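Long-range contact in glutathione S-transferase 2 (Heligmosomoides polygyrus, PDB 1TW9), which probably conjugates glutathione to electrophilic substrates, as a dimeric glutathione transferase of the sigma-like family from a parasitic nematode: residues I88-R99 with S154-H163. Numbering follows the deposited sequence.
Sequences IDSLADAYTDYR and SWVDLLVAEH. Unlike the reference sequence in segment 88-99: Leu91 (reference Pro).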
loop_
_atom_site.group_PDB
_atom_site.type_symbol
_atom_site.label_atom_id
_atom_site.label_comp_id
_atom_site.label_asym_id
_atom_site.label_seq_id
_atom_site.Cartn_x
_atom_site.Cartn_y
_atom_site.Cartn_z
ATOM N N ILE A 88 -5.160 -7.267 -6.513
ATOM C CA ILE A 88 -5.992 -6.681 -5.475
ATOM C C ILE A 88 -5.225 -5.477 -4.889
ATOM O O ILE A 88 -5.769 -4.366 -4.700
ATOM C CB ILE A 88 -6.353 -7.754 -4.422
ATOM C CG1 ILE A 88 -7.383 -8.812 -5.006
ATOM C CG2 ILE A 88 -6.845 -7.150 -3.085
ATOM C CD1 ILE A 88 -7.502 -10.084 -4.209
ATOM N N ASP A 89 -3.991 -5.729 -4.514
ATOM C CA ASP A 89 -3.109 -4.663 -4.016
ATOM C C ASP A 89 -3.099 -3.491 -4.973
ATOM O O ASP A 89 -3.164 -2.336 -4.545
ATOM C CB ASP A 89 -1.681 -5.113 -3.847
ATOM C CG ASP A 89 -1.474 -6.073 -2.749
ATOM O OD1 ASP A 89 -2.360 -6.200 -1.852
ATOM O OD2 ASP A 89 -0.422 -6.742 -2.630
ATOM N N SER A 90 -2.951 -3.761 -6.251
ATOM C CA SER A 90 -2.821 -2.695 -7.244
ATOM C C SER A 90 -4.106 -1.839 -7.240
ATOM O O SER A 90 -4.021 -0.612 -7.345
ATOM C CB SER A 90 -2.511 -3.228 -8.665
ATOM O OG SER A 90 -3.652 -3.800 -9.243
ATOM N N LEU A 91 -5.280 -2.475 -7.080
ATOM C CA LEU A 91 -6.547 -1.727 -7.066
ATOM C C LEU A 91 -6.648 -0.848 -5.796
ATOM O O LEU A 91 -7.182 0.246 -5.835
ATOM C CB LEU A 91 -7.731 -2.701 -7.173
ATOM C CG LEU A 91 -7.871 -3.180 -8.634
ATOM C CD1 LEU A 91 -8.562 -4.496 -8.570
ATOM C CD2 LEU A 91 -8.650 -2.131 -9.378
ATOM N N ALA A 92 -6.180 -1.360 -4.640
ATOM C CA ALA A 92 -6.242 -0.636 -3.413
ATOM C C ALA A 92 -5.292 0.530 -3.496
ATOM O O ALA A 92 -5.583 1.606 -2.969
ATOM C CB ALA A 92 -5.872 -1.496 -2.298
ATOM N N ASP A 93 -4.160 0.349 -4.164
ATOM C CA ASP A 93 -3.236 1.470 -4.325
ATOM C C ASP A 93 -3.799 2.525 -5.297
ATOM O O ASP A 93 -3.606 3.709 -5.124
ATOM C CB ASP A 93 -1.994 0.970 -4.946
ATOM C CG ASP A 93 -1.022 0.426 -3.972
ATOM O OD1 ASP A 93 -1.194 0.702 -2.746
ATOM O OD2 ASP A 93 0.019 -0.205 -4.387
ATOM N N ALA A 94 -4.430 2.087 -6.359
ATOM C CA ALA A 94 -5.155 3.030 -7.246
ATOM C C ALA A 94 -6.209 3.779 -6.473
ATOM O O ALA A 94 -6.432 4.964 -6.702
ATOM C CB ALA A 94 -5.774 2.305 -8.408
ATOM N N TYR A 95 -6.871 3.108 -5.525
ATOM C CA TYR A 95 -7.881 3.754 -4.678
ATOM C C TYR A 95 -7.212 4.899 -3.913
ATOM O O TYR A 95 -7.719 6.038 -3.839
ATOM C CB TYR A 95 -8.517 2.720 -3.697
ATOM C CG TYR A 95 -9.394 3.364 -2.677
ATOM C CD1 TYR A 95 -10.635 3.928 -3.039
ATOM C CD2 TYR A 95 -9.013 3.424 -1.342
ATOM C CE1 TYR A 95 -11.434 4.498 -2.065
ATOM C CE2 TYR A 95 -9.782 4.009 -0.406
ATOM C CZ TYR A 95 -10.988 4.570 -0.773
ATOM O OH TYR A 95 -11.757 5.136 0.189
ATOM N N THR A 96 -6.096 4.581 -3.251
ATOM C CA THR A 96 -5.342 5.559 -2.489
ATOM C C THR A 96 -5.005 6.783 -3.310
ATOM O O THR A 96 -5.123 7.902 -2.827
ATOM C CB THR A 96 -4.058 4.927 -1.948
ATOM O OG1 THR A 96 -4.421 3.959 -0.996
ATOM C CG2 THR A 96 -3.187 5.914 -1.140
ATOM N N ASP A 97 -4.506 6.564 -4.527
ATOM C CA ASP A 97 -4.212 7.676 -5.428
ATOM C C ASP A 97 -5.435 8.524 -5.735
ATOM O O ASP A 97 -5.408 9.755 -5.644
ATOM C CB ASP A 97 -3.663 7.149 -6.759
ATOM C CG ASP A 97 -2.278 6.566 -6.633
ATOM O OD1 ASP A 97 -1.575 6.900 -5.658
ATOM O OD2 ASP A 97 -1.797 5.774 -7.492
ATOM N N TYR A 98 -6.527 7.872 -6.100
ATOM C CA TYR A 98 -7.771 8.564 -6.297
ATOM C C TYR A 98 -8.186 9.392 -5.095
ATOM O O TYR A 98 -8.550 10.581 -5.263
ATOM C CB TYR A 98 -8.862 7.566 -6.715
ATOM C CG TYR A 98 -10.223 7.913 -6.296
ATOM C CD1 TYR A 98 -10.978 8.865 -6.997
ATOM C CD2 TYR A 98 -10.810 7.259 -5.213
ATOM C CE1 TYR A 98 -12.249 9.172 -6.613
ATOM C CE2 TYR A 98 -12.054 7.536 -4.826
ATOM C CZ TYR A 98 -12.812 8.475 -5.554
ATOM O OH TYR A 98 -14.080 8.800 -5.158
ATOM N N ARG A 99 -8.086 8.855 -3.880
ATOM C CA ARG A 99 -8.427 9.630 -2.666
ATOM C C ARG A 99 -7.568 10.883 -2.491
ATOM O O ARG A 99 -8.044 11.947 -2.045
ATOM C CB ARG A 99 -8.360 8.730 -1.410
ATOM C CG ARG A 99 -9.585 7.814 -1.280
ATOM C CD ARG A 99 -10.877 8.592 -0.906
ATOM N NE ARG A 99 -11.041 8.485 0.541
ATOM C CZ ARG A 99 -11.528 9.390 1.360
ATOM N NH1 ARG A 99 -11.993 10.559 0.943
ATOM N NH2 ARG A 99 -11.549 9.106 2.653
ATOM N N SER A 154 -12.902 -10.032 -2.043
ATOM C CA SER A 154 -11.600 -9.714 -1.445
ATOM C C SER A 154 -11.734 -8.407 -0.671
ATOM O O SER A 154 -12.713 -7.646 -0.860
ATOM C CB SER A 154 -10.507 -9.562 -2.461
ATOM O OG SER A 154 -10.748 -8.455 -3.314
ATOM N N TRP A 155 -10.675 -8.081 0.043
ATOM C CA TRP A 155 -10.713 -6.822 0.884
ATOM C C TRP A 155 -10.813 -5.571 0.026
ATOM O O TRP A 155 -11.412 -4.547 0.485
ATOM C CB TRP A 155 -9.509 -6.742 1.793
ATOM C CG TRP A 155 -8.170 -6.674 1.136
ATOM C CD1 TRP A 155 -7.407 -7.717 0.641
ATOM C CD2 TRP A 155 -7.343 -5.504 1.039
ATOM N NE1 TRP A 155 -6.176 -7.240 0.213
ATOM C CE2 TRP A 155 -6.136 -5.882 0.401
ATOM C CE3 TRP A 155 -7.554 -4.157 1.304
ATOM C CZ2 TRP A 155 -5.117 -4.967 0.104
ATOM C CZ3 TRP A 155 -6.523 -3.271 1.034
ATOM C CH2 TRP A 155 -5.334 -3.677 0.454
ATOM N N VAL A 156 -10.318 -5.605 -1.191
ATOM C CA VAL A 156 -10.446 -4.384 -2.072
ATOM C C VAL A 156 -11.903 -4.244 -2.540
ATOM O O VAL A 156 -12.394 -3.131 -2.705
ATOM C CB VAL A 156 -9.470 -4.293 -3.262
ATOM C CG1 VAL A 156 -9.841 -5.308 -4.400
ATOM C CG2 VAL A 156 -9.419 -2.863 -3.767
ATOM N N ASP A 157 -12.644 -5.335 -2.738
ATOM C CA ASP A 157 -14.095 -5.216 -2.971
ATOM C C ASP A 157 -14.782 -4.451 -1.813
ATOM O O ASP A 157 -15.600 -3.556 -2.039
ATOM C CB ASP A 157 -14.755 -6.566 -3.071
ATOM C CG ASP A 157 -14.386 -7.314 -4.286
ATOM O OD1 ASP A 157 -14.515 -6.784 -5.450
ATOM O OD2 ASP A 157 -13.985 -8.528 -4.119
ATOM N N LEU A 158 -14.458 -4.823 -0.585
ATOM C CA LEU A 158 -14.930 -4.142 0.613
ATOM C C LEU A 158 -14.557 -2.674 0.656
ATOM O O LEU A 158 -15.416 -1.832 1.010
ATOM C CB LEU A 158 -14.484 -4.807 1.962
ATOM C CG LEU A 158 -14.816 -6.249 2.163
ATOM C CD1 LEU A 158 -14.143 -6.786 3.346
ATOM C CD2 LEU A 158 -16.254 -6.427 2.205
ATOM N N LEU A 159 -13.316 -2.340 0.332
ATOM C CA LEU A 159 -12.840 -0.977 0.419
ATOM C C LEU A 159 -13.580 -0.107 -0.644
ATOM O O LEU A 159 -14.042 0.996 -0.328
ATOM C CB LEU A 159 -11.354 -1.038 0.150
ATOM C CG LEU A 159 -10.562 0.232 0.195
ATOM C CD1 LEU A 159 -10.591 0.789 1.610
ATOM C CD2 LEU A 159 -9.166 0.011 -0.253
ATOM N N VAL A 160 -13.639 -0.616 -1.864
ATOM C CA VAL A 160 -14.300 0.112 -2.963
ATOM C C VAL A 160 -15.780 0.301 -2.707
ATOM O O VAL A 160 -16.266 1.476 -2.790
ATOM C CB VAL A 160 -13.975 -0.488 -4.330
ATOM C CG1 VAL A 160 -14.780 0.232 -5.466
ATOM C CG2 VAL A 160 -12.438 -0.291 -4.620
ATOM N N ALA A 161 -16.486 -0.778 -2.325
ATOM C CA ALA A 161 -17.933 -0.753 -2.173
ATOM C C ALA A 161 -18.287 0.224 -1.052
ATOM O O ALA A 161 -19.239 0.969 -1.140
ATOM C CB ALA A 161 -18.493 -2.138 -1.850
ATOM N N GLU A 162 -17.495 0.244 0.010
ATOM C CA GLU A 162 -17.818 1.152 1.109
ATOM C C GLU A 162 -17.659 2.605 0.732
ATOM O O GLU A 162 -18.491 3.448 1.054
ATOM C CB GLU A 162 -16.942 0.804 2.340
ATOM C CG GLU A 162 -17.102 1.757 3.524
ATOM C CD GLU A 162 -18.442 1.621 4.289
ATOM O OE1 GLU A 162 -18.809 2.613 4.964
ATOM O OE2 GLU A 162 -19.191 0.588 4.193
ATOM N N HIS A 163 -16.624 2.912 -0.057
ATOM C CA HIS A 163 -16.396 4.247 -0.508
ATOM C C HIS A 163 -17.534 4.678 -1.425
ATOM O O HIS A 163 -18.078 5.758 -1.277
ATOM C CB HIS A 163 -15.057 4.362 -1.245
ATOM C CG HIS A 163 -14.791 5.749 -1.756
ATOM N ND1 HIS A 163 -14.606 6.840 -0.917
ATOM C CD2 HIS A 163 -14.809 6.247 -3.016
ATOM C CE1 HIS A 163 -14.473 7.924 -1.651
ATOM N NE2 HIS A 163 -14.590 7.596 -2.925
HETATM O O HOH W 1 -3.898 -8.444 -1.205
#
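Tyr98 OH is held by two partners: His163 NE2, 2.6 Å from it in a short hydrogen bond, and the hydroxyl of Tyr174. The imidazole nitrogen sits at the edge of the Tyr98 ring, and Tyr98 OH in turn lies in the imidazole plane, although the two rings are turned 79° apart. Tyr95 comes edge-on to a face of the same imidazole, with Tyr95 CE1 3.6 Å from His163 CG, a T-shaped pair. His163 CG stands anti to the backbone N (chi1 179°), which carries the imidazole across to helix 82-101, where the Arg99 CD methylene touches His163 CE1 at 3.7 Å. One helical turn earlier, Leu159 lays CG over a face of the Tyr95 ring in a CH-pi contact, and its CD2 reaches on toward Ala92 CB.

At Ala92 the backbones are nearest, its CA 5.8 Å from Val156 CA, and Val156 CG2 packs against Ala92 N and Leu91 CB. Farther along, Ile88 CG2 presses on one face of the Trp155 indole, 3.4 Å from Trp155 NE1, while Ile88 CD1 packs on Ser154, the N-cap of helix 155-170. Trp155 NE1 donates to a water that itself donates to Asp89 OD1. That carboxylate also forms salt bridges with Arg69 of its own chain and Arg69 of the second subunit, so the water ties the indole to the dimer interface.

The two helices run nearly parallel, at 24°, inside the all-helical C-terminal domain of the glutathione transferase fold. The seam is an apolar middle with a polar anchor at each end: the Tyr98 bond and the Tyr95 edge together restrict the imidazole's rotation, and the two Arg69 side chains probably keep Asp89 ionised and a good acceptor for the water, which in turn satisfies the buried indole N-H.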